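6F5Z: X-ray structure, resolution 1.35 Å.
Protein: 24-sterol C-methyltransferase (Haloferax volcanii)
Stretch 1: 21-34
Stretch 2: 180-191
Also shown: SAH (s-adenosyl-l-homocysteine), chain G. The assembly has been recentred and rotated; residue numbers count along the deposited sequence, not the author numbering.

Stretch 1, residues 21-34: DRHWHTAKHALARM
Stretch 2 180-191: AEQDSIADLDID

The ring of His25 is held in two ways by the loop after the strand. His25 ND1 donates a hydrogen bond to Asp187 OD2 at 2.8 Å, near the ring plane, with an N-H...O angle of 155°. Over one face sits Asp189 CB, 3.6 Å from the His25 ring centroid and 8° off the ring normal, a CH-pi contact. His25 adopts chi1 m with chi2 at 166°; Asp187 is t (chi2 -19°) and Asp189 is m (chi2 -57°).

The loop is braced from within. Asp187 OD1 accepts hydrogen bonds from Asp189 N and from Ile190 N, both at 3.0 Å. One carboxylate thus shapes its own turn and binds the histidine. Phi/psi from Ile185 to Ile190 are -113/114, -71/150, -100/106, -97/-9, -87/-34 and -63/132.

The helix begins earlier in the chain and runs through Leu31. It is kinked: three N atoms lack the usual i-4 bond and bond three residues back, His25 N to Arg22 O at 3.2 Å, Thr26 N to His23 O at 3.1 Å and His29 N to Thr26 O at 3.0 Å. Residues 180-185 form the end of a strand. Helix and strand run at 144°, closer to antiparallel than parallel, with axes approaching to 9.3 Å. Thr26 CA lies 5.6 Å from Asp187 CA; Arg33 CA lies 10.3 Å from Glu181 CA. His25 and Lys28 meet the loop, Thr26 meets the strand end and loop, and His29, Ala30 and Arg33 meet the strand.

Strand side chains alternate. Glu181, Asp183 and Ile185 point toward the helix; Gln182 and Ser184 point away. Ile185 (m, t) has the largest covered area, 105 Å². Ile185 CD1 packs on Ala30 CB at 3.8 Å, and Ile185 CG2 meets His29 CB at 3.8 Å. Thr26 (p) sets Thr26 CG2 3.4 Å from Ile185 O.

Arg33 (m, t, t, chi4 -164°) spans the wider gap with an extended chain. Its positive guanidinium meets two carboxylates. Arg33 NH1 forms salt bridges with Glu181 OE2 and Asp183 OD2, each at 2.9 Å and near the guanidinium plane. The position of Glu181 OE2 is less sure. Asp183 OD2 also accepts from Arg33 NH2 at 3.2 Å. Glu181 is t, chi2 -112° (off), chi3 89°; Asp183 is t, chi2 10°. Ile185 CG1 covers one guanidinium face, 4.0 Å from Arg33 NH2.

Lys28 (p, t, t, t) leaves the helix sideways, but its end comes nearer the loop. Lys28 NZ makes a salt bridge to Asp189 OD2 at 3.3 Å. Water 2 also links this pair. Water 1 joins His25 O, Leu188 N and Asp189 OD2.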

# COMPACT_ATOMS: atom_id res chain seq x y z
N ASP B 21 20.10 -13.01 -4.03
CA ASP B 21 20.67 -11.93 -4.84
C ASP B 21 19.77 -11.47 -5.99
O ASP B 21 19.68 -10.27 -6.26
CB ASP B 21 22.07 -12.31 -5.36
CG ASP B 21 23.12 -12.44 -4.26
OD1 ASP B 21 22.95 -11.79 -3.19
OD2 ASP B 21 24.10 -13.19 -4.46
N ARG B 22 19.09 -12.43 -6.61
CA ARG B 22 18.18 -12.10 -7.73
C ARG B 22 16.88 -11.44 -7.19
O ARG B 22 16.46 -10.40 -7.68
CB ARG B 22 17.79 -13.36 -8.51
CG ARG B 22 18.97 -13.98 -9.27
CD ARG B 22 18.55 -15.09 -10.24
NE ARG B 22 17.96 -16.25 -9.57
CZ ARG B 22 18.65 -17.25 -9.03
NH1 ARG B 22 18.02 -18.26 -8.45
NH2 ARG B 22 19.98 -17.24 -9.06
N HIS B 23 16.28 -12.06 -6.17
CA HIS B 23 15.01 -11.58 -5.64
C HIS B 23 15.12 -10.25 -4.94
O HIS B 23 14.16 -9.45 -4.97
CB HIS B 23 14.39 -12.64 -4.73
CG HIS B 23 14.09 -13.88 -5.50
ND1 HIS B 23 14.01 -15.12 -4.88
CD2 HIS B 23 13.91 -14.05 -6.83
CE1 HIS B 23 13.77 -15.99 -5.85
NE2 HIS B 23 13.70 -15.40 -7.04
N TRP B 24 16.30 -9.96 -4.35
CA TRP B 24 16.49 -8.67 -3.68
C TRP B 24 16.26 -7.50 -4.62
O TRP B 24 15.85 -6.41 -4.17
CB TRP B 24 17.94 -8.58 -3.16
CG TRP B 24 18.25 -7.30 -2.44
CD1 TRP B 24 19.16 -6.35 -2.82
CD2 TRP B 24 17.70 -6.87 -1.19
NE1 TRP B 24 19.20 -5.34 -1.88
CE2 TRP B 24 18.33 -5.65 -0.86
CE3 TRP B 24 16.76 -7.42 -0.30
CZ2 TRP B 24 18.00 -4.94 0.31
CZ3 TRP B 24 16.43 -6.71 0.85
CH2 TRP B 24 17.03 -5.48 1.14
N HIS B 25 16.54 -7.68 -5.93
CA HIS B 25 16.36 -6.57 -6.88
C HIS B 25 14.99 -5.93 -6.79
O HIS B 25 14.86 -4.72 -6.96
CB HIS B 25 16.53 -7.04 -8.33
CG HIS B 25 17.88 -7.60 -8.66
ND1 HIS B 25 18.08 -8.32 -9.83
CD2 HIS B 25 19.04 -7.58 -7.96
CE1 HIS B 25 19.36 -8.68 -9.82
NE2 HIS B 25 19.97 -8.29 -8.72
N THR B 26 13.96 -6.75 -6.53
CA THR B 26 12.61 -6.17 -6.40
C THR B 26 12.14 -6.21 -4.94
O THR B 26 11.40 -5.32 -4.50
CB THR B 26 11.60 -6.86 -7.31
OG1 THR B 26 11.54 -8.25 -6.99
CG2 THR B 26 11.95 -6.65 -8.78
N ALA B 27 12.54 -7.27 -4.20
CA ALA B 27 12.11 -7.39 -2.79
C ALA B 27 12.53 -6.18 -1.97
O ALA B 27 11.79 -5.78 -1.05
CB ALA B 27 12.70 -8.64 -2.14
N LYS B 28 13.69 -5.57 -2.28
CA LYS B 28 14.11 -4.42 -1.48
C LYS B 28 13.05 -3.32 -1.51
O LYS B 28 12.87 -2.64 -0.49
CB LYS B 28 15.46 -3.89 -1.97
CG LYS B 28 15.47 -3.30 -3.36
CD LYS B 28 16.90 -2.89 -3.77
CE LYS B 28 16.94 -2.33 -5.17
NZ LYS B 28 18.34 -2.15 -5.63
N HIS B 29 12.38 -3.13 -2.65
CA HIS B 29 11.40 -2.05 -2.80
C HIS B 29 10.11 -2.42 -2.11
O HIS B 29 9.48 -1.55 -1.49
CB HIS B 29 11.10 -1.77 -4.27
CG HIS B 29 12.28 -1.20 -5.00
ND1 HIS B 29 12.84 0.01 -4.61
CD2 HIS B 29 12.98 -1.70 -6.04
CE1 HIS B 29 13.83 0.23 -5.46
NE2 HIS B 29 13.98 -0.78 -6.32
N ALA B 30 9.71 -3.69 -2.20
CA ALA B 30 8.46 -4.11 -1.54
C ALA B 30 8.64 -4.05 -0.01
O ALA B 30 7.76 -3.57 0.70
CB ALA B 30 8.09 -5.53 -1.96
N LEU B 31 9.80 -4.50 0.50
CA LEU B 31 10.04 -4.48 1.94
C LEU B 31 10.02 -3.06 2.47
O LEU B 31 9.51 -2.81 3.57
CB LEU B 31 11.40 -5.12 2.27
CG LEU B 31 11.41 -6.62 2.04
CD1 LEU B 31 12.86 -7.17 1.90
CD2 LEU B 31 10.69 -7.35 3.17
N ALA B 32 10.55 -2.12 1.66
CA ALA B 32 10.63 -0.73 2.12
C ALA B 32 9.25 -0.12 2.31
O ALA B 32 9.16 0.90 3.02
CB ALA B 32 11.43 0.12 1.15
N ARG B 33 8.22 -0.70 1.69
CA ARG B 33 6.85 -0.16 1.76
C ARG B 33 6.18 -0.60 3.05
O ARG B 33 5.14 -0.00 3.42
CB ARG B 33 6.01 -0.66 0.56
CG ARG B 33 6.48 -0.06 -0.73
CD ARG B 33 5.74 -0.58 -1.94
NE ARG B 33 6.40 -0.16 -3.17
CZ ARG B 33 5.85 -0.20 -4.38
NH1 ARG B 33 4.60 -0.61 -4.53
NH2 ARG B 33 6.55 0.16 -5.45
N MET B 34 6.65 -1.72 3.69
CA MET B 34 5.92 -2.30 4.82
C MET B 34 5.81 -1.32 5.97
O MET B 34 6.82 -0.72 6.36
CB MET B 34 6.55 -3.62 5.27
CG MET B 34 6.44 -4.64 4.21
SD MET B 34 7.03 -6.27 4.79
CE MET B 34 5.65 -6.78 5.90
N ALA B 180 -5.08 -3.23 -0.12
CA ALA B 180 -4.65 -1.84 0.07
C ALA B 180 -3.84 -1.27 -1.07
O ALA B 180 -3.77 -0.05 -1.23
CB ALA B 180 -3.85 -1.70 1.36
N GLU B 181 -3.18 -2.16 -1.83
CA GLU B 181 -2.27 -1.73 -2.87
C GLU B 181 -2.00 -2.92 -3.75
O GLU B 181 -1.97 -4.06 -3.26
CB GLU B 181 -0.94 -1.31 -2.19
CG GLU B 181 0.00 -0.60 -3.12
CD GLU B 181 1.27 -1.35 -3.46
OE1 GLU B 181 1.26 -2.12 -4.45
OE2 GLU B 181 2.30 -1.13 -2.79
N GLN B 182 -1.77 -2.66 -5.02
CA GLN B 182 -1.30 -3.73 -5.90
C GLN B 182 -0.44 -3.08 -6.97
O GLN B 182 -0.85 -2.07 -7.54
CB GLN B 182 -2.44 -4.54 -6.48
CG GLN B 182 -1.85 -5.74 -7.27
CD GLN B 182 -2.93 -6.60 -7.86
OE1 GLN B 182 -3.71 -6.09 -8.68
NE2 GLN B 182 -3.00 -7.89 -7.46
N ASP B 183 0.76 -3.61 -7.18
CA ASP B 183 1.67 -2.94 -8.10
C ASP B 183 2.63 -3.90 -8.77
O ASP B 183 2.77 -5.05 -8.37
CB ASP B 183 2.51 -1.95 -7.25
CG ASP B 183 3.15 -0.76 -7.97
OD1 ASP B 183 2.81 -0.53 -9.16
OD2 ASP B 183 3.89 0.01 -7.29
N SER B 184 3.31 -3.39 -9.80
CA SER B 184 4.41 -4.07 -10.47
C SER B 184 5.70 -3.35 -10.03
O SER B 184 5.75 -2.12 -10.06
CB SER B 184 4.27 -3.90 -11.98
OG SER B 184 3.11 -4.56 -12.44
N ILE B 185 6.70 -4.11 -9.59
CA ILE B 185 7.98 -3.55 -9.19
C ILE B 185 9.02 -4.03 -10.20
O ILE B 185 9.28 -5.25 -10.31
CB ILE B 185 8.34 -4.03 -7.76
CG1 ILE B 185 7.23 -3.52 -6.77
CG2 ILE B 185 9.71 -3.45 -7.34
CD1 ILE B 185 7.47 -3.98 -5.33
N ALA B 186 9.58 -3.08 -10.96
CA ALA B 186 10.54 -3.44 -11.98
C ALA B 186 11.85 -3.91 -11.38
O ALA B 186 12.27 -3.43 -10.30
CB ALA B 186 10.81 -2.25 -12.88
N ASP B 187 12.54 -4.83 -12.11
CA ASP B 187 13.89 -5.26 -11.76
C ASP B 187 14.77 -4.43 -12.69
O ASP B 187 14.85 -4.71 -13.90
CB ASP B 187 14.09 -6.76 -11.96
CG ASP B 187 15.51 -7.20 -11.64
OD1 ASP B 187 16.41 -6.33 -11.63
OD2 ASP B 187 15.71 -8.39 -11.37
N LEU B 188 15.43 -3.42 -12.12
CA LEU B 188 16.29 -2.51 -12.90
C LEU B 188 17.75 -2.94 -12.81
O LEU B 188 18.59 -2.35 -13.49
CB LEU B 188 16.17 -1.09 -12.34
CG LEU B 188 14.80 -0.42 -12.42
CD1 LEU B 188 14.88 1.04 -11.96
CD2 LEU B 188 14.18 -0.51 -13.80
N ASP B 189 18.06 -3.90 -11.94
CA ASP B 189 19.44 -4.30 -11.70
C ASP B 189 19.94 -5.35 -12.64
O ASP B 189 21.14 -5.39 -12.93
CB ASP B 189 19.62 -4.79 -10.26
CG ASP B 189 19.43 -3.65 -9.29
OD1 ASP B 189 20.15 -2.64 -9.43
OD2 ASP B 189 18.48 -3.72 -8.48
N ILE B 190 19.07 -6.26 -13.06
CA ILE B 190 19.55 -7.33 -13.95
C ILE B 190 20.04 -6.73 -15.27
O ILE B 190 19.39 -5.87 -15.86
CB ILE B 190 18.47 -8.44 -14.15
CG1 ILE B 190 19.08 -9.65 -14.88
CG2 ILE B 190 17.20 -7.89 -14.82
CD1 ILE B 190 18.21 -10.94 -14.87
N ASP B 191 21.24 -7.18 -15.69
CA ASP B 191 21.85 -6.67 -16.92
C ASP B 191 21.11 -7.24 -18.14
O ASP B 191 20.78 -8.43 -18.17
CB ASP B 191 23.33 -7.10 -16.98
CG ASP B 191 24.07 -6.64 -18.23
OD1 ASP B 191 24.18 -5.41 -18.45
OD2 ASP B 191 24.54 -7.52 -19.00
N SAH G . 11.53 -16.01 -0.14
CA SAH G . 12.83 -16.55 -0.63
CB SAH G . 12.75 -18.03 -1.18
CG SAH G . 11.87 -18.17 -2.41
SD SAH G . 11.85 -19.90 -3.00
C SAH G . 13.45 -15.64 -1.73
O SAH G . 12.76 -14.57 -2.01
OXT SAH G . 14.50 -15.92 -2.26
C5' SAH G . 10.36 -20.59 -2.23
C4' SAH G . 10.56 -20.98 -0.77
O4' SAH G . 9.27 -21.40 -0.25
C3' SAH G . 11.50 -22.18 -0.63
O3' SAH G . 12.52 -21.96 0.35
C2' SAH G . 10.55 -23.35 -0.36
O2' SAH G . 11.10 -24.42 0.40
C1' SAH G . 9.39 -22.67 0.36
N9 SAH G . 8.10 -23.36 0.22
C8 SAH G . 7.47 -23.70 -0.95
N7 SAH G . 6.30 -24.26 -0.78
C5 SAH G . 6.14 -24.29 0.60
C6 SAH G . 5.11 -24.77 1.43
N6 SAH G . 4.00 -25.37 0.98
N1 SAH G . 5.27 -24.65 2.77
C2 SAH G . 6.41 -24.11 3.24
N3 SAH G . 7.45 -23.62 2.55
C4 SAH G . 7.25 -23.74 1.22
O HOH W 1 15.90 -3.36 -9.19
O HOH W 2 19.48 -4.65 -6.13